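Local coordinates for protein esterase (Sinorhizobium meliloti 1021, PDB 4TX1) that probably hydrolyses acetyl esters of carbohydrates and aryl esters, as a carbohydrate acetylesterase of the SGNH hydrolase family, at residues H35-L45 with D204-L215. Numbering follows the deposited sequence.
Sequences HALEDRWPSVL and DAENTRAVGRGL
Trp-41, in the first turn of helix 41-49, fits as a knob into a hole formed by Thr-208, Val-211, Gly-212 and Leu-215 of helix 205-223, joining two helices on one side of the parallel sheet of this SGNH-hydrolase fold. The short segments 41-45 and 205-215 cross at -42° with axes only 7.4 Å apart. Gly-212 permits this closeness: its CA lies 4.1 Å from the CA of Trp-41, and a CB there would collide with Trp-41 O and Val-44 CB. With CG held between the backbone N and the carbonyl carbon (chi1 76°), the indole drops toward Val-96 and Met-98 on the sheet. CG1 of Val-211 makes a CH-pi contact over one face, 4.3 Å from the five-membered ring centroid, while Pro-42 CD lies over the opposite face; NE1 is hydrogen-bonded to Thr-24 OG1. At the benzo end of the indole, Leu-215 CD1 lies 3.7 Å from CZ3 of Trp-41.

Nearer the solvent, Arg-209 bends at chi3 and turns NH1 onto Asp-39 OD1 at 2.7 Å, a salt bridge whose acceptor lies in the guanidinium plane although the carboxylate plane is 79° from it. CG2 of Val-44 sits over the centre of one guanidinium face. Shortening Arg-209 to an alanine is likely to leave the Asp-39 carboxylate without its charge partner and to remove the flat group lying against Val-44 CG2.

His-35 closes the far end, near a probable Ser-His-Asp triad (Ser-22, His-202 and Asp-199). Its NE2 is hydrogen-bonded to Leu-203 O, and Ala-205 CA stands over one ring face, 4.0 Å from the centroid. Alongside, Thr-208 OG1 donates to Asp-204 O from above the carbonyl plane, while its CG2 methyl packs 3.2 Å from the buried, partnerless Asp-39 O.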
loop_
_atom_site.group_PDB
_atom_site.type_symbol
_atom_site.label_atom_id
_atom_site.label_comp_id
_atom_site.label_asym_id
_atom_site.label_seq_id
_atom_site.Cartn_x
_atom_site.Cartn_y
_atom_site.Cartn_z
ATOM N N HIS A 35 -16.303 26.925 8.258
ATOM C CA HIS A 35 -16.327 28.089 9.156
ATOM C C HIS A 35 -15.204 29.044 8.788
ATOM O O HIS A 35 -14.078 28.638 8.376
ATOM C CB HIS A 35 -16.217 27.666 10.673
ATOM C CG HIS A 35 -17.338 26.833 11.160
ATOM N ND1 HIS A 35 -18.658 27.176 10.974
ATOM C CD2 HIS A 35 -17.346 25.700 11.909
ATOM C CE1 HIS A 35 -19.432 26.242 11.504
ATOM N NE2 HIS A 35 -18.647 25.362 12.132
ATOM N N ALA A 36 -15.412 30.356 8.976
ATOM C CA ALA A 36 -14.333 31.298 8.889
ATOM C C ALA A 36 -13.173 30.946 9.752
ATOM O O ALA A 36 -13.344 30.360 10.825
ATOM C CB ALA A 36 -14.879 32.726 9.237
ATOM N N LEU A 37 -12.082 31.331 9.328
ATOM C CA LEU A 37 -10.768 31.019 9.972
ATOM C C LEU A 37 -10.867 31.333 11.418
ATOM O O LEU A 37 -10.504 30.555 12.248
ATOM C CB LEU A 37 -9.630 31.809 9.321
ATOM C CG LEU A 37 -8.241 31.629 9.939
ATOM C CD1 LEU A 37 -7.777 30.187 9.805
ATOM C CD2 LEU A 37 -7.240 32.581 9.299
ATOM N N GLU A 38 -11.329 32.555 11.694
ATOM C CA GLU A 38 -11.313 32.968 13.065
ATOM C C GLU A 38 -12.229 32.231 13.986
ATOM O O GLU A 38 -11.976 32.276 15.202
ATOM C CB GLU A 38 -11.526 34.491 13.146
ATOM C CG GLU A 38 -12.850 34.869 12.492
ATOM C CD GLU A 38 -12.807 35.251 10.982
ATOM O OE1 GLU A 38 -12.010 34.709 10.090
ATOM O OE2 GLU A 38 -13.671 36.165 10.636
ATOM N N ASP A 39 -13.194 31.455 13.476
ATOM C CA ASP A 39 -14.113 30.637 14.241
ATOM C C ASP A 39 -13.683 29.161 14.472
ATOM O O ASP A 39 -14.329 28.433 15.218
ATOM C CB ASP A 39 -15.512 30.662 13.637
ATOM C CG ASP A 39 -16.101 32.127 13.573
ATOM O OD1 ASP A 39 -15.661 32.920 14.452
ATOM O OD2 ASP A 39 -16.918 32.375 12.669
ATOM N N ARG A 40 -12.605 28.749 13.799
ATOM C CA ARG A 40 -12.102 27.381 13.972
ATOM C C ARG A 40 -11.405 27.281 15.344
ATOM O O ARG A 40 -10.711 28.198 15.752
ATOM C CB ARG A 40 -11.176 27.042 12.824
ATOM C CG ARG A 40 -11.867 27.196 11.499
ATOM C CD ARG A 40 -10.902 27.044 10.296
ATOM N NE ARG A 40 -11.490 27.603 9.112
ATOM C CZ ARG A 40 -10.830 27.942 8.016
ATOM N NH1 ARG A 40 -9.512 27.724 8.001
ATOM N NH2 ARG A 40 -11.431 28.538 7.027
ATOM N N TRP A 41 -11.497 26.145 16.018
ATOM C CA TRP A 41 -10.988 26.062 17.364
ATOM C C TRP A 41 -9.524 26.250 17.525
ATOM O O TRP A 41 -9.063 26.933 18.413
ATOM C CB TRP A 41 -11.540 24.858 18.099
ATOM C CG TRP A 41 -10.943 23.482 17.749
ATOM C CD1 TRP A 41 -11.546 22.514 17.009
ATOM C CD2 TRP A 41 -9.715 22.938 18.232
ATOM N NE1 TRP A 41 -10.725 21.374 16.964
ATOM C CE2 TRP A 41 -9.594 21.623 17.681
ATOM C CE3 TRP A 41 -8.652 23.444 18.992
ATOM C CZ2 TRP A 41 -8.466 20.807 17.925
ATOM C CZ3 TRP A 41 -7.549 22.619 19.247
ATOM C CH2 TRP A 41 -7.472 21.329 18.725
ATOM N N PRO A 42 -8.692 25.768 16.548
ATOM C CA PRO A 42 -7.290 26.068 16.698
ATOM C C PRO A 42 -6.929 27.576 16.588
ATOM O O PRO A 42 -5.986 28.048 17.217
ATOM C CB PRO A 42 -6.635 25.342 15.510
ATOM C CG PRO A 42 -7.563 24.203 15.314
ATOM C CD PRO A 42 -8.961 24.841 15.437
ATOM N N SER A 43 -7.681 28.309 15.776
ATOM C CA SER A 43 -7.539 29.764 15.619
ATOM C C SER A 43 -7.898 30.500 16.911
ATOM O O SER A 43 -7.134 31.423 17.310
ATOM C CB SER A 43 -8.474 30.290 14.538
ATOM O OG SER A 43 -8.092 29.701 13.266
ATOM N N VAL A 44 -9.010 30.094 17.499
ATOM C CA VAL A 44 -9.432 30.662 18.819
ATOM C C VAL A 44 -8.380 30.416 19.898
ATOM O O VAL A 44 -7.968 31.353 20.643
ATOM C CB VAL A 44 -10.788 30.155 19.249
ATOM C CG1 VAL A 44 -11.004 30.555 20.726
ATOM C CG2 VAL A 44 -11.858 30.573 18.210
ATOM N N LEU A 45 -7.877 29.169 19.993
ATOM C CA LEU A 45 -6.719 28.889 20.814
ATOM C C LEU A 45 -5.504 29.764 20.519
ATOM O O LEU A 45 -4.800 30.257 21.468
ATOM C CB LEU A 45 -6.378 27.387 20.718
ATOM C CG LEU A 45 -5.360 26.813 21.654
ATOM C CD1 LEU A 45 -5.745 26.964 23.148
ATOM C CD2 LEU A 45 -5.164 25.307 21.346
ATOM N N ASP A 204 -21.665 23.995 15.136
ATOM C CA ASP A 204 -21.813 25.276 14.515
ATOM C C ASP A 204 -20.686 26.194 14.932
ATOM O O ASP A 204 -19.776 25.773 15.643
ATOM C CB ASP A 204 -23.260 25.799 14.819
ATOM C CG ASP A 204 -23.469 26.176 16.259
ATOM O OD1 ASP A 204 -22.510 26.367 17.025
ATOM O OD2 ASP A 204 -24.662 26.408 16.546
ATOM N N ALA A 205 -20.690 27.462 14.458
ATOM C CA ALA A 205 -19.537 28.366 14.651
ATOM C C ALA A 205 -19.273 28.675 16.095
ATOM O O ALA A 205 -18.128 28.683 16.593
ATOM C CB ALA A 205 -19.618 29.654 13.801
ATOM N N GLU A 206 -20.337 28.975 16.813
ATOM C CA GLU A 206 -20.131 29.295 18.221
ATOM C C GLU A 206 -19.645 28.092 18.980
ATOM O O GLU A 206 -18.831 28.275 19.913
ATOM C CB GLU A 206 -21.490 29.771 18.813
ATOM C CG GLU A 206 -21.440 30.072 20.293
ATOM C CD GLU A 206 -20.290 30.912 20.814
ATOM O OE1 GLU A 206 -19.688 31.791 20.108
ATOM O OE2 GLU A 206 -20.018 30.659 22.062
ATOM N N ASN A 207 -20.193 26.898 18.695
ATOM C CA ASN A 207 -19.790 25.704 19.414
ATOM C C ASN A 207 -18.351 25.304 19.081
ATOM O O ASN A 207 -17.600 24.829 19.960
ATOM C CB ASN A 207 -20.734 24.572 19.279
ATOM C CG ASN A 207 -21.940 24.697 20.225
ATOM O OD1 ASN A 207 -21.861 24.260 21.352
ATOM N ND2 ASN A 207 -23.041 25.235 19.721
ATOM N N THR A 208 -17.928 25.629 17.885
ATOM C CA THR A 208 -16.503 25.394 17.507
ATOM C C THR A 208 -15.591 26.382 18.276
ATOM O O THR A 208 -14.586 26.011 18.881
ATOM C CB THR A 208 -16.333 25.591 16.032
ATOM O OG1 THR A 208 -17.248 24.741 15.322
ATOM C CG2 THR A 208 -14.823 25.290 15.590
ATOM N N ARG A 209 -16.008 27.659 18.365
ATOM C CA ARG A 209 -15.246 28.623 19.170
ATOM C C ARG A 209 -15.131 28.231 20.654
ATOM O O ARG A 209 -14.025 28.377 21.273
ATOM C CB ARG A 209 -15.902 30.025 19.064
ATOM C CG ARG A 209 -15.784 30.688 17.735
ATOM C CD ARG A 209 -16.512 32.073 17.792
ATOM N NE ARG A 209 -15.597 32.847 18.519
ATOM C CZ ARG A 209 -14.548 33.513 18.025
ATOM N NH1 ARG A 209 -14.344 33.674 16.721
ATOM N NH2 ARG A 209 -13.690 34.084 18.908
ATOM N N ALA A 210 -16.164 27.617 21.189
ATOM C CA ALA A 210 -16.287 27.241 22.605
ATOM C C ALA A 210 -15.265 26.206 22.927
ATOM O O ALA A 210 -14.670 26.215 24.012
ATOM C CB ALA A 210 -17.669 26.742 22.948
ATOM N N VAL A 211 -15.045 25.269 21.984
ATOM C CA VAL A 211 -13.985 24.279 22.182
ATOM C C VAL A 211 -12.672 24.978 22.316
ATOM O O VAL A 211 -11.900 24.636 23.218
ATOM C CB VAL A 211 -13.924 23.243 21.022
ATOM C CG1 VAL A 211 -12.684 22.382 21.193
ATOM C CG2 VAL A 211 -15.208 22.472 20.938
ATOM N N GLY A 212 -12.327 25.887 21.412
ATOM C CA GLY A 212 -11.058 26.553 21.429
ATOM C C GLY A 212 -10.857 27.336 22.728
ATOM O O GLY A 212 -9.775 27.308 23.317
ATOM N N ARG A 213 -11.898 28.057 23.153
ATOM C CA ARG A 213 -11.808 28.843 24.440
ATOM C C ARG A 213 -11.670 27.938 25.616
ATOM O O ARG A 213 -10.851 28.183 26.516
ATOM C CB ARG A 213 -13.072 29.686 24.686
ATOM C CG ARG A 213 -13.159 30.888 23.811
ATOM C CD ARG A 213 -14.156 31.824 24.498
ATOM N NE ARG A 213 -15.419 31.142 24.496
ATOM C CZ ARG A 213 -16.274 31.227 23.492
ATOM N NH1 ARG A 213 -15.990 32.029 22.484
ATOM N NH2 ARG A 213 -17.434 30.557 23.535
ATOM N N GLY A 214 -12.448 26.865 25.618
ATOM C CA GLY A 214 -12.398 25.855 26.632
ATOM C C GLY A 214 -11.063 25.170 26.848
ATOM O O GLY A 214 -10.741 24.788 27.974
ATOM N N LEU A 215 -10.285 25.004 25.767
ATOM C CA LEU A 215 -8.959 24.344 25.874
ATOM C C LEU A 215 -7.855 25.226 26.394
ATOM O O LEU A 215 -6.813 24.762 26.800
ATOM C CB LEU A 215 -8.603 23.806 24.484
ATOM C CG LEU A 215 -9.371 22.593 24.034
ATOM C CD1 LEU A 215 -9.235 22.335 22.525
ATOM C CD2 LEU A 215 -8.919 21.344 24.787
#